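Local coordinates for protein putative mandelate racemase (PDB 3OZY) that is of unknown function but, as a magnesium-binding member of the enolase superfamily, probably acts on an acid sugar related to m-xylarate, at residues Lys9-Ser14 with Ile365-Val370; Ile240-Gly245 with Arg267-Asp272; Pro303-Asp308 with Ala313-Leu318. One frame throughout, in Å; residues are numbered along the deposited sequence.

Interaction 1 ties the first strand, 5-16, to the helix 367-372 close to the chain's end, so interactions 2 and 3 both fall between its segments in sequence. Those two follow one another along the barrel: interaction 2 joins the end of helix 235-242 to the loop between helix 258-267 and strand 273-274, and interaction 3 links the loop after strand 300-301 to helix 309-321. Centre to centre, interactions 1 and 2 lie about 42 Å apart, on opposite sides of the chain's centre; interaction 3 is about 18 Å from the first and 25 Å from the second. Interaction 1 brings the C-terminal part back to the N-terminal sheet; the others hold barrel loops and helices together, interaction 3 beside magnesium.

Interaction 1. Residues Lys9-Ser14 with Ile365-Val370; sequences KAHALS and IDWDFV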
ATOM      1  N   LYS A   9       2.242  17.074 -14.398  1.00 10.94           N
ATOM      2  CA  LYS A   9       0.864  17.495 -14.151  1.00 10.55           C
ATOM      3  C   LYS A   9      -0.065  16.301 -14.055  1.00  9.68           C
ATOM      4  O   LYS A   9       0.159  15.277 -14.699  1.00 11.62           O
ATOM      5  CB  LYS A   9       0.380  18.412 -15.275  1.00 13.96           C
ATOM      6  CG  LYS A   9       1.215  19.671 -15.438  1.00 14.65           C
ATOM      7  CD  LYS A   9       0.703  20.547 -16.570  1.00 22.46           C
ATOM      8  CE  LYS A   9      -0.630  21.175 -16.211  1.00 29.35           C
ATOM      9  NZ  LYS A   9      -1.039  22.197 -17.213  1.00 36.61           N
ATOM     10  N   ALA A  10      -1.114  16.449 -13.258  1.00  9.31           N
ATOM     11  CA  ALA A  10      -2.115  15.400 -13.120  1.00  9.35           C
ATOM     12  C   ALA A  10      -3.502  16.012 -13.290  1.00 11.33           C
ATOM     13  O   ALA A  10      -3.982  16.716 -12.399  1.00 13.21           O
ATOM     14  CB  ALA A  10      -1.980  14.746 -11.765  1.00 10.33           C
ATOM     15  N   HIS A  11      -4.135  15.744 -14.435  1.00 10.01           N
ATOM     16  CA  HIS A  11      -5.463  16.289 -14.750  1.00 10.53           C
ATOM     17  C   HIS A  11      -6.543  15.346 -14.251  1.00  9.78           C
ATOM     18  O   HIS A  11      -6.683  14.240 -14.759  1.00 10.04           O
ATOM     19  CB  HIS A  11      -5.652  16.466 -16.264  1.00 12.18           C
ATOM     20  CG  HIS A  11      -4.594  17.288 -16.931  1.00 13.26           C
ATOM     21  ND1 HIS A  11      -4.723  18.647 -17.137  1.00 18.88           N
ATOM     22  CD2 HIS A  11      -3.403  16.939 -17.467  1.00 11.76           C
ATOM     23  CE1 HIS A  11      -3.644  19.099 -17.753  1.00 17.82           C
ATOM     24  NE2 HIS A  11      -2.828  18.083 -17.964  1.00 14.42           N
ATOM     25  N   ALA A  12      -7.320  15.787 -13.271  1.00  8.72           N
ATOM     26  CA  ALA A  12      -8.425  14.983 -12.755  1.00  9.26           C
ATOM     27  C   ALA A  12      -9.654  15.087 -13.651  1.00  9.13           C
ATOM     28  O   ALA A  12     -10.172  16.186 -13.885  1.00  9.42           O
ATOM     29  CB  ALA A  12      -8.761  15.394 -11.334  1.00  9.46           C
ATOM     30  N   LEU A  13     -10.125  13.937 -14.133  1.00  8.52           N
ATOM     31  CA  LEU A  13     -11.235  13.880 -15.077  1.00  8.20           C
ATOM     32  C   LEU A  13     -12.363  12.986 -14.579  1.00  9.04           C
ATOM     33  O   LEU A  13     -12.122  11.949 -13.956  1.00  9.02           O
ATOM     34  CB  LEU A  13     -10.748  13.356 -16.428  1.00 10.23           C
ATOM     35  CG  LEU A  13      -9.576  14.075 -17.088  1.00  9.58           C
ATOM     36  CD1 LEU A  13      -9.254  13.431 -18.432  1.00 12.02           C
ATOM     37  CD2 LEU A  13      -9.900  15.550 -17.276  1.00 10.49           C
ATOM     38  N   SER A  14     -13.602  13.391 -14.857  1.00  8.58           N
ATOM     39  CA  SER A  14     -14.754  12.571 -14.521  1.00  9.70           C
ATOM     40  C   SER A  14     -15.730  12.530 -15.689  1.00  9.34           C
ATOM     41  O   SER A  14     -15.959  13.543 -16.357  1.00 10.48           O
ATOM     42  CB  SER A  14     -15.445  13.089 -13.259  1.00  8.77           C
ATOM     43  OG  SER A  14     -16.416  12.158 -12.801  1.00  9.98           O
ATOM     44  N   ILE A 365      -4.431  12.608 -27.928  1.00 18.28           N
ATOM     45  CA  ILE A 365      -5.411  12.992 -26.913  1.00 18.70           C
ATOM     46  C   ILE A 365      -6.306  14.113 -27.444  1.00 18.02           C
ATOM     47  O   ILE A 365      -5.818  15.064 -28.066  1.00 19.75           O
ATOM     48  CB  ILE A 365      -4.724  13.510 -25.630  1.00 17.90           C
ATOM     49  CG1 ILE A 365      -3.920  12.398 -24.942  1.00 16.25           C
ATOM     50  CG2 ILE A 365      -5.750  14.118 -24.676  1.00 17.55           C
ATOM     51  CD1 ILE A 365      -4.763  11.265 -24.404  1.00 22.35           C
ATOM     52  N   ASP A 366      -7.607  14.011 -27.189  1.00 15.18           N
ATOM     53  CA  ASP A 366      -8.530  15.106 -27.502  1.00 15.35           C
ATOM     54  C   ASP A 366      -8.520  16.058 -26.315  1.00 15.10           C
ATOM     55  O   ASP A 366      -9.215  15.839 -25.320  1.00 15.62           O
ATOM     56  CB  ASP A 366      -9.943  14.578 -27.758  1.00 16.60           C
ATOM     57  CG  ASP A 366     -10.930  15.678 -28.141  1.00 17.84           C
ATOM     58  OD1 ASP A 366     -10.666  16.865 -27.858  1.00 15.82           O
ATOM     59  OD2 ASP A 366     -11.988  15.342 -28.711  1.00 20.52           O
ATOM     60  N   TRP A 367      -7.727  17.118 -26.421  1.00 15.78           N
ATOM     61  CA  TRP A 367      -7.562  18.042 -25.308  1.00 15.85           C
ATOM     62  C   TRP A 367      -8.810  18.888 -25.048  1.00 14.40           C
ATOM     63  O   TRP A 367      -8.998  19.396 -23.946  1.00 15.06           O
ATOM     64  CB  TRP A 367      -6.305  18.896 -25.490  1.00 15.26           C
ATOM     65  CG  TRP A 367      -5.042  18.078 -25.348  1.00 18.83           C
ATOM     66  CD1 TRP A 367      -4.271  17.577 -26.356  1.00 22.51           C
ATOM     67  CD2 TRP A 367      -4.428  17.651 -24.124  1.00 19.32           C
ATOM     68  NE1 TRP A 367      -3.207  16.875 -25.835  1.00 22.02           N
ATOM     69  CE2 TRP A 367      -3.283  16.904 -24.469  1.00 20.73           C
ATOM     70  CE3 TRP A 367      -4.737  17.826 -22.770  1.00 16.21           C
ATOM     71  CZ2 TRP A 367      -2.442  16.339 -23.512  1.00 20.63           C
ATOM     72  CZ3 TRP A 367      -3.899  17.268 -21.820  1.00 17.22           C
ATOM     73  CH2 TRP A 367      -2.764  16.534 -22.197  1.00 16.17           C
ATOM     74  N   ASP A 368      -9.675  19.013 -26.050  1.00 17.42           N
ATOM     75  CA  ASP A 368     -10.953  19.677 -25.831  1.00 18.38           C
ATOM     76  C   ASP A 368     -11.827  18.812 -24.921  1.00 16.04           C
ATOM     77  O   ASP A 368     -12.480  19.315 -24.006  1.00 17.18           O
ATOM     78  CB  ASP A 368     -11.660  19.966 -27.159  1.00 18.94           C
ATOM     79  CG  ASP A 368     -10.911  20.976 -28.012  1.00 24.61           C
ATOM     80  OD1 ASP A 368     -10.221  21.845 -27.443  1.00 24.84           O
ATOM     81  OD2 ASP A 368     -11.017  20.898 -29.252  1.00 33.98           O
ATOM     82  N   PHE A 369     -11.832  17.503 -25.169  1.00 14.52           N
ATOM     83  CA  PHE A 369     -12.547  16.585 -24.295  1.00 15.30           C
ATOM     84  C   PHE A 369     -11.997  16.684 -22.867  1.00 13.67           C
ATOM     85  O   PHE A 369     -12.759  16.784 -21.910  1.00 13.12           O
ATOM     86  CB  PHE A 369     -12.469  15.149 -24.825  1.00 14.39           C
ATOM     87  CG  PHE A 369     -13.035  14.128 -23.883  1.00 14.82           C
ATOM     88  CD1 PHE A 369     -14.369  13.768 -23.949  1.00 16.35           C
ATOM     89  CD2 PHE A 369     -12.231  13.542 -22.915  1.00 15.58           C
ATOM     90  CE1 PHE A 369     -14.893  12.838 -23.073  1.00 17.30           C
ATOM     91  CE2 PHE A 369     -12.756  12.613 -22.029  1.00 15.43           C
ATOM     92  CZ  PHE A 369     -14.083  12.261 -22.113  1.00 14.38           C
ATOM     93  N   VAL A 370     -10.673  16.676 -22.729  1.00 12.98           N
ATOM     94  CA  VAL A 370     -10.043  16.802 -21.418  1.00 13.42           C
ATOM     95  C   VAL A 370     -10.522  18.060 -20.698  1.00 12.38           C
ATOM     96  O   VAL A 370     -10.967  18.007 -19.554  1.00 13.41           O
ATOM     97  CB  VAL A 370      -8.501  16.811 -21.536  1.00 11.46           C
ATOM     98  CG1 VAL A 370      -7.853  17.137 -20.196  1.00 14.02           C
ATOM     99  CG2 VAL A 370      -8.009  15.464 -22.066  1.00 12.62           C
TER
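L13 and V370 meet through their methyls, L13 CD2 lying 3.9 Å from V370 CG1 and closer still, 3.5 Å, to V370 O. The valine reaches across because CG1 stands anti to its backbone N (chi1 172°), which turns that methyl toward the strand; the two branched chains cross obliquely. Two residues back along the same strand, H11 forms the second half of the contact. W367 presents the edge of its six-membered ring over one face of the imidazole, with W367 CZ3 4.1 Å from H11 NE2 and the planes inclined at 67°, a T-shaped pair. The histidine is held from the neighbouring strand: H11 NE2 is hydrogen-bonded to E39 OE1, and that bond would restrict the ring's rotation. In the enolase superfamily the chain begins in a capping domain and passes through the barrel; here its C-terminal part returns to the edge strand 5-16, where H373 and W375 make backbone hydrogen bonds with S14 and A12. Helix 367-372 starts beside that edge with D366 as its N-cap: D366 OD1 accepts from F369 N at 3.0 Å, approached from above the carboxylate plane, and more weakly from D368 N. The indole has I365 CG2 3.7 Å above its plane. W367 and V370 both touch L37 of strand 32-42, which extends the apolar patch under the helix.

Interaction 2. Residues Ile240-Gly245 with Arg267-Asp272; sequences ILRAQG and RNDAID
D272 OD1 is gripped twice, by R242 NE at 2.7 Å and by a water that donates to it, also at 2.7 Å. The bond from R242 NE is part of a salt bridge and fairly straight, 160° at the hydrogen. It leaves the guanidinium almost in its own plane yet meets the carboxylate from above, the two flat groups being turned 52° apart. The same water accepts from R242 NH2, closing a small ring round the edge of the guanidinium. On another side of the guanidinium, next to CD, R242 NH1 donates to D269 O at 3.0 Å, somewhat tilted from the guanidinium plane and above the carbonyl plane. R242 can span both acceptors because CG is anti to its backbone N (chi1 -171°) and the chain runs out extended to NE. These contacts join helix 235-242 to the loop that leads into strand 273-274, at the strand ends opposite the magnesium site of D201, E227 and E254. R242 lies near the end of its helix, where a type I turn to G245 follows, and D269, with positive phi, is the C-prime residue of the Schellman motif that terminates helix 258-267. D272 is held further by OD2 accepting from I250 N, so the acceptor for the arginine is positioned from strand 249-252. The R242 side chain also touches I250 and L299.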
ATOM      1  N   ILE A 240      -4.181 -23.369  -2.189  1.00  7.05           N
ATOM      2  CA  ILE A 240      -5.146 -24.446  -1.998  1.00  7.50           C
ATOM      3  C   ILE A 240      -6.003 -24.641  -3.251  1.00  7.16           C
ATOM      4  O   ILE A 240      -6.236 -25.773  -3.689  1.00  7.46           O
ATOM      5  CB  ILE A 240      -6.012 -24.179  -0.757  1.00  7.26           C
ATOM      6  CG1 ILE A 240      -5.143 -24.295   0.501  1.00  8.62           C
ATOM      7  CG2 ILE A 240      -7.189 -25.161  -0.692  1.00 10.51           C
ATOM      8  CD1 ILE A 240      -5.781 -23.769   1.769  1.00 10.82           C
ATOM      9  N   LEU A 241      -6.461 -23.545  -3.844  1.00  6.33           N
ATOM     10  CA  LEU A 241      -7.262 -23.641  -5.067  1.00  7.02           C
ATOM     11  C   LEU A 241      -6.454 -24.241  -6.216  1.00  6.86           C
ATOM     12  O   LEU A 241      -6.917 -25.133  -6.922  1.00  7.55           O
ATOM     13  CB  LEU A 241      -7.805 -22.271  -5.472  1.00  6.76           C
ATOM     14  CG  LEU A 241      -8.805 -21.643  -4.507  1.00  7.08           C
ATOM     15  CD1 LEU A 241      -9.119 -20.204  -4.916  1.00  7.70           C
ATOM     16  CD2 LEU A 241     -10.076 -22.484  -4.464  1.00  8.61           C
ATOM     17  N   ARG A 242      -5.234 -23.754  -6.387  1.00  6.68           N
ATOM     18  CA  ARG A 242      -4.382 -24.252  -7.447  1.00  8.73           C
ATOM     19  C   ARG A 242      -4.018 -25.727  -7.243  1.00  9.48           C
ATOM     20  O   ARG A 242      -3.908 -26.489  -8.208  1.00 10.10           O
ATOM     21  CB  ARG A 242      -3.143 -23.367  -7.534  1.00 11.62           C
ATOM     22  CG  ARG A 242      -2.288 -23.644  -8.706  1.00 15.53           C
ATOM     23  CD  ARG A 242      -1.331 -22.504  -8.928  1.00 10.75           C
ATOM     24  NE  ARG A 242      -0.413 -22.908  -9.971  1.00 13.71           N
ATOM     25  CZ  ARG A 242       0.714 -23.572  -9.750  1.00 15.64           C
ATOM     26  NH1 ARG A 242       1.079 -23.879  -8.511  1.00 14.53           N
ATOM     27  NH2 ARG A 242       1.486 -23.916 -10.771  1.00 22.70           N
ATOM     28  N   ALA A 243      -3.851 -26.131  -5.985  1.00  8.78           N
ATOM     29  CA  ALA A 243      -3.493 -27.504  -5.647  1.00 10.28           C
ATOM     30  C   ALA A 243      -4.577 -28.512  -6.023  1.00 10.07           C
ATOM     31  O   ALA A 243      -4.344 -29.724  -5.986  1.00 12.30           O
ATOM     32  CB  ALA A 243      -3.170 -27.609  -4.159  1.00 11.80           C
ATOM     33  N   GLN A 244      -5.770 -28.038  -6.378  1.00  8.41           N
ATOM     34  CA  GLN A 244      -6.813 -28.968  -6.794  1.00  9.07           C
ATOM     35  C   GLN A 244      -6.518 -29.560  -8.171  1.00  8.15           C
ATOM     36  O   GLN A 244      -7.143 -30.539  -8.571  1.00 10.95           O
ATOM     37  CB  GLN A 244      -8.198 -28.310  -6.759  1.00  8.76           C
ATOM     38  CG  GLN A 244      -8.560 -27.740  -5.382  1.00  9.55           C
ATOM     39  CD  GLN A 244      -8.316 -28.728  -4.246  1.00 11.17           C
ATOM     40  OE1 GLN A 244      -8.875 -29.825  -4.238  1.00 12.78           O
ATOM     41  NE2 GLN A 244      -7.478 -28.344  -3.284  1.00 10.25           N
ATOM     42  N   GLY A 245      -5.568 -28.966  -8.887  1.00  8.52           N
ATOM     43  CA  GLY A 245      -5.102 -29.522 -10.148  1.00 10.99           C
ATOM     44  C   GLY A 245      -6.111 -29.487 -11.279  1.00 10.17           C
ATOM     45  O   GLY A 245      -6.088 -30.341 -12.163  1.00  9.76           O
ATOM     46  N   ARG A 267       6.415 -18.129  -5.167  0.55  9.19           N
ATOM     47  CA  ARG A 267       7.181 -18.932  -4.208  0.55 10.59           C
ATOM     48  C   ARG A 267       6.289 -19.823  -3.352  0.55 11.31           C
ATOM     49  O   ARG A 267       6.754 -20.787  -2.730  0.55 12.76           O
ATOM     50  CB  ARG A 267       8.032 -18.035  -3.300  0.55 12.23           C
ATOM     51  CG  ARG A 267       9.195 -17.378  -4.005  0.55 16.61           C
ATOM     52  CD  ARG A 267      10.061 -16.593  -3.030  0.55 22.41           C
ATOM     53  NE  ARG A 267      10.743 -17.463  -2.074  0.55 24.87           N
ATOM     54  CZ  ARG A 267      10.495 -17.488  -0.768  0.55 24.11           C
ATOM     55  NH1 ARG A 267       9.579 -16.684  -0.248  0.55 28.30           N
ATOM     56  NH2 ARG A 267      11.171 -18.317   0.018  0.55 26.48           N
ATOM     57  N   ASN A 268       5.007 -19.490  -3.306  1.00  9.34           N
ATOM     58  CA  ASN A 268       4.049 -20.303  -2.590  1.00  9.72           C
ATOM     59  C   ASN A 268       3.145 -21.133  -3.498  1.00  7.70           C
ATOM     60  O   ASN A 268       2.120 -21.644  -3.049  1.00  9.18           O
ATOM     61  CB  ASN A 268       3.232 -19.423  -1.652  1.00 12.88           C
ATOM     62  CG  ASN A 268       4.059 -18.921  -0.489  1.00 20.39           C
ATOM     63  OD1 ASN A 268       4.339 -19.674   0.444  1.00 29.10           O
ATOM     64  ND2 ASN A 268       4.490 -17.660  -0.553  1.00 18.12           N
ATOM     65  N   ASP A 269       3.534 -21.263  -4.765  1.00  8.69           N
ATOM     66  CA  ASP A 269       2.787 -22.085  -5.725  1.00  7.68           C
ATOM     67  C   ASP A 269       1.312 -21.682  -5.775  1.00  7.96           C
ATOM     68  O   ASP A 269       0.418 -22.523  -5.888  1.00  8.40           O
ATOM     69  CB  ASP A 269       2.948 -23.578  -5.392  1.00 10.35           C
ATOM     70  CG  ASP A 269       4.393 -24.054  -5.527  1.00 13.92           C
ATOM     71  OD1 ASP A 269       5.085 -23.624  -6.469  1.00 17.38           O
ATOM     72  OD2 ASP A 269       4.835 -24.868  -4.689  1.00 19.61           O
ATOM     73  N   ALA A 270       1.072 -20.376  -5.722  1.00  7.37           N
ATOM     74  CA  ALA A 270      -0.265 -19.863  -5.475  1.00  7.41           C
ATOM     75  C   ALA A 270      -0.887 -19.136  -6.672  1.00  7.06           C
ATOM     76  O   ALA A 270      -1.939 -18.519  -6.529  1.00  7.83           O
ATOM     77  CB  ALA A 270      -0.246 -18.944  -4.251  1.00  8.40           C
ATOM     78  N   ILE A 271      -0.267 -19.196  -7.847  1.00  6.29           N
ATOM     79  CA  ILE A 271      -0.796 -18.407  -8.967  1.00  6.41           C
ATOM     80  C   ILE A 271      -0.500 -19.033 -10.325  1.00  6.39           C
ATOM     81  O   ILE A 271       0.600 -19.547 -10.552  1.00  7.66           O
ATOM     82  CB  ILE A 271      -0.254 -16.949  -8.900  1.00  6.09           C
ATOM     83  CG1 ILE A 271      -1.053 -15.989  -9.790  1.00  6.72           C
ATOM     84  CG2 ILE A 271       1.261 -16.898  -9.189  1.00  7.22           C
ATOM     85  CD1 ILE A 271      -0.697 -14.520  -9.504  1.00  7.25           C
ATOM     86  N   ASP A 272      -1.482 -18.989 -11.227  1.00  6.56           N
ATOM     87  CA  ASP A 272      -1.304 -19.431 -12.612  1.00  6.17           C
ATOM     88  C   ASP A 272      -1.145 -18.257 -13.570  1.00  6.38           C
ATOM     89  O   ASP A 272      -0.360 -18.316 -14.518  1.00  7.29           O
ATOM     90  CB  ASP A 272      -2.491 -20.283 -13.069  1.00  6.22           C
ATOM     91  CG  ASP A 272      -2.581 -21.599 -12.338  1.00  6.79           C
ATOM     92  OD1 ASP A 272      -1.602 -22.378 -12.369  1.00  9.16           O
ATOM     93  OD2 ASP A 272      -3.640 -21.835 -11.727  1.00  6.90           O
TER
HETATM   94  O   HOH W   1       0.479 -23.412 -13.755  1.00 11.95           O

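Interaction 3. Residues Pro303-Asp308 with Ala313-Leu318; sequences PHTFND and AANLHL
This is a buried van der Waals contact inside the barrel domain, in which one asparagine of helix 309-321 is wedged against the loop that follows strand 300-301. N315 supplies nearly all of the helix side. Its CG stands anti to the carbonyl carbon, beside the backbone N (chi1 -74°), which carries the amide over to the loop. N315 OD1 lies 3.4 Å from P303 CB, while N315 CB rests 3.8 Å from T305 CG2, so proline and threonine take the oxygen end and the stem. N315 ND2 comes within 3.5 Å of H304 O at an angle too poor for a hydrogen bond. The amide is satisfied by other groups: ND2 donates to T311 O and D277 OD1, and OD1 accepts from A278 N, which together would fix its flip. D277 in turn holds H304 through OD2 and ND1, a pairing that recalls the histidine-aspartate dyad of mandelate racemase; the side chain of H304 is about 4 Å from a bound magnesium ion. N315 thus lies one step further back. T305 OG1 is hydrogen-bonded to E329 O of strand 328-331. L316 packs on F328 of that strand, and L318 on I284, A287 and L288 of helix 284-296.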
ATOM      1  N   PRO A 303      -2.428  -9.013 -18.229  1.00  5.79           N
ATOM      2  CA  PRO A 303      -2.691  -7.883 -17.331  1.00  6.93           C
ATOM      3  C   PRO A 303      -4.166  -7.543 -17.184  1.00  6.18           C
ATOM      4  O   PRO A 303      -4.955  -7.705 -18.114  1.00  6.65           O
ATOM      5  CB  PRO A 303      -1.981  -6.711 -18.021  1.00  6.77           C
ATOM      6  CG  PRO A 303      -1.955  -7.106 -19.459  1.00  6.69           C
ATOM      7  CD  PRO A 303      -1.678  -8.590 -19.424  1.00  7.08           C
ATOM      8  N   HIS A 304      -4.514  -7.050 -16.004  1.00  6.40           N
ATOM      9  CA  HIS A 304      -5.689  -6.218 -15.842  1.00  6.17           C
ATOM     10  C   HIS A 304      -5.423  -4.908 -16.599  1.00  6.53           C
ATOM     11  O   HIS A 304      -4.292  -4.408 -16.600  1.00  7.27           O
ATOM     12  CB  HIS A 304      -5.873  -5.957 -14.342  1.00  7.64           C
ATOM     13  CG  HIS A 304      -6.884  -4.902 -14.017  1.00  5.65           C
ATOM     14  ND1 HIS A 304      -6.584  -3.557 -14.026  1.00  6.96           N
ATOM     15  CD2 HIS A 304      -8.177  -4.999 -13.632  1.00  6.45           C
ATOM     16  CE1 HIS A 304      -7.660  -2.867 -13.684  1.00  7.60           C
ATOM     17  NE2 HIS A 304      -8.640  -3.721 -13.434  1.00  7.90           N
ATOM     18  N   THR A 305      -6.447  -4.367 -17.268  1.00  7.08           N
ATOM     19  CA  THR A 305      -6.286  -3.144 -18.066  1.00  6.68           C
ATOM     20  C   THR A 305      -7.408  -2.120 -17.839  1.00  6.75           C
ATOM     21  O   THR A 305      -7.427  -1.064 -18.472  1.00  8.72           O
ATOM     22  CB  THR A 305      -6.308  -3.470 -19.555  1.00  6.40           C
ATOM     23  OG1 THR A 305      -7.645  -3.834 -19.915  1.00  7.30           O
ATOM     24  CG2 THR A 305      -5.358  -4.609 -19.891  1.00  8.18           C
ATOM     25  N   PHE A 306      -8.323  -2.435 -16.931  1.00  7.54           N
ATOM     26  CA  PHE A 306      -9.633  -1.783 -16.850  1.00  7.31           C
ATOM     27  C   PHE A 306      -9.587  -0.451 -16.096  1.00  8.22           C
ATOM     28  O   PHE A 306      -9.494  -0.436 -14.871  1.00  8.17           O
ATOM     29  CB  PHE A 306     -10.568  -2.771 -16.146  1.00  8.12           C
ATOM     30  CG  PHE A 306     -12.050  -2.465 -16.251  1.00  7.42           C
ATOM     31  CD1 PHE A 306     -12.844  -3.128 -17.188  1.00  6.60           C
ATOM     32  CD2 PHE A 306     -12.663  -1.623 -15.342  1.00  8.27           C
ATOM     33  CE1 PHE A 306     -14.209  -2.918 -17.240  1.00  7.54           C
ATOM     34  CE2 PHE A 306     -14.030  -1.399 -15.400  1.00  6.74           C
ATOM     35  CZ  PHE A 306     -14.799  -2.053 -16.359  1.00  7.86           C
ATOM     36  N   ASN A 307      -9.626   0.655 -16.845  1.00  8.37           N
ATOM     37  CA  ASN A 307      -9.956   1.986 -16.315  1.00  8.33           C
ATOM     38  C   ASN A 307     -10.210   2.991 -17.425  1.00  7.33           C
ATOM     39  O   ASN A 307     -11.214   3.696 -17.400  1.00  8.17           O
ATOM     40  CB  ASN A 307      -8.899   2.554 -15.364  1.00  7.47           C
ATOM     41  CG  ASN A 307      -9.432   3.738 -14.578  1.00  6.94           C
ATOM     42  OD1 ASN A 307     -10.244   3.564 -13.678  1.00  8.56           O
ATOM     43  ND2 ASN A 307      -9.015   4.950 -14.948  1.00  7.94           N
ATOM     44  N   ASP A 308      -9.298   3.078 -18.384  1.00  6.75           N
ATOM     45  CA  ASP A 308      -9.423   4.068 -19.454  1.00  7.72           C
ATOM     46  C   ASP A 308      -8.592   3.633 -20.658  1.00  8.32           C
ATOM     47  O   ASP A 308      -7.884   2.631 -20.596  1.00  8.64           O
ATOM     48  CB  ASP A 308      -8.996   5.448 -18.947  1.00  8.42           C
ATOM     49  CG  ASP A 308      -7.568   5.451 -18.425  1.00  7.55           C
ATOM     50  OD1 ASP A 308      -6.653   5.306 -19.262  1.00  8.59           O
ATOM     51  OD2 ASP A 308      -7.365   5.592 -17.203  1.00  8.69           O
ATOM     52  N   ALA A 313      -4.143   0.967 -23.678  1.00  7.88           N
ATOM     53  CA  ALA A 313      -3.060   1.074 -24.645  1.00  8.20           C
ATOM     54  C   ALA A 313      -1.699   0.715 -24.060  1.00  8.18           C
ATOM     55  O   ALA A 313      -0.914   0.028 -24.706  1.00  8.71           O
ATOM     56  CB  ALA A 313      -3.016   2.470 -25.274  1.00 10.86           C
ATOM     57  N   ALA A 314      -1.411   1.193 -22.852  1.00  7.71           N
ATOM     58  CA  ALA A 314      -0.105   0.941 -22.239  1.00  8.72           C
ATOM     59  C   ALA A 314       0.120  -0.560 -22.108  1.00  8.44           C
ATOM     60  O   ALA A 314       1.178  -1.074 -22.480  1.00  9.27           O
ATOM     61  CB  ALA A 314       0.001   1.614 -20.881  1.00  8.92           C
ATOM     62  N   ASN A 315      -0.866  -1.266 -21.563  1.00  7.58           N
ATOM     63  CA  ASN A 315      -0.755  -2.719 -21.464  1.00  7.25           C
ATOM     64  C   ASN A 315      -0.689  -3.407 -22.825  1.00  7.58           C
ATOM     65  O   ASN A 315       0.031  -4.387 -22.991  1.00  8.19           O
ATOM     66  CB  ASN A 315      -1.891  -3.302 -20.622  1.00  6.66           C
ATOM     67  CG  ASN A 315      -1.707  -3.034 -19.151  1.00  6.69           C
ATOM     68  OD1 ASN A 315      -0.818  -3.601 -18.518  1.00  7.36           O
ATOM     69  ND2 ASN A 315      -2.537  -2.152 -18.595  1.00  7.61           N
ATOM     70  N   LEU A 316      -1.436  -2.902 -23.802  1.00  7.51           N
ATOM     71  CA  LEU A 316      -1.482  -3.556 -25.103  1.00  7.62           C
ATOM     72  C   LEU A 316      -0.124  -3.553 -25.813  1.00  8.04           C
ATOM     73  O   LEU A 316       0.223  -4.524 -26.485  1.00  8.15           O
ATOM     74  CB  LEU A 316      -2.558  -2.915 -25.976  1.00  8.85           C
ATOM     75  CG  LEU A 316      -2.824  -3.622 -27.299  1.00  7.32           C
ATOM     76  CD1 LEU A 316      -3.078  -5.116 -27.085  1.00 10.11           C
ATOM     77  CD2 LEU A 316      -4.007  -2.954 -27.989  1.00 10.64           C
ATOM     78  N   HIS A 317       0.635  -2.467 -25.684  1.00  7.92           N
ATOM     79  CA  HIS A 317       1.984  -2.458 -26.247  1.00  7.38           C
ATOM     80  C   HIS A 317       2.806  -3.609 -25.683  1.00  7.58           C
ATOM     81  O   HIS A 317       3.512  -4.310 -26.415  1.00  9.73           O
ATOM     82  CB  HIS A 317       2.689  -1.124 -25.969  1.00  8.55           C
ATOM     83  CG  HIS A 317       2.253  -0.020 -26.876  1.00  8.53           C
ATOM     84  ND1 HIS A 317       2.818   0.182 -28.117  1.00  9.71           N
ATOM     85  CD2 HIS A 317       1.291   0.924 -26.738  1.00 10.22           C
ATOM     86  CE1 HIS A 317       2.228   1.214 -28.701  1.00 10.33           C
ATOM     87  NE2 HIS A 317       1.297   1.678 -27.887  1.00  9.94           N
ATOM     88  N   LEU A 318       2.711  -3.807 -24.371  1.00  8.10           N
ATOM     89  CA  LEU A 318       3.484  -4.865 -23.730  1.00  8.64           C
ATOM     90  C   LEU A 318       2.972  -6.244 -24.117  1.00  8.18           C
ATOM     91  O   LEU A 318       3.754  -7.147 -24.404  1.00  8.45           O
ATOM     92  CB  LEU A 318       3.457  -4.720 -22.212  1.00  8.27           C
ATOM     93  CG  LEU A 318       4.459  -3.720 -21.649  1.00  9.62           C
ATOM     94  CD1 LEU A 318       4.240  -2.306 -22.191  1.00 11.98           C
ATOM     95  CD2 LEU A 318       4.398  -3.725 -20.127  1.00 15.72           C
TER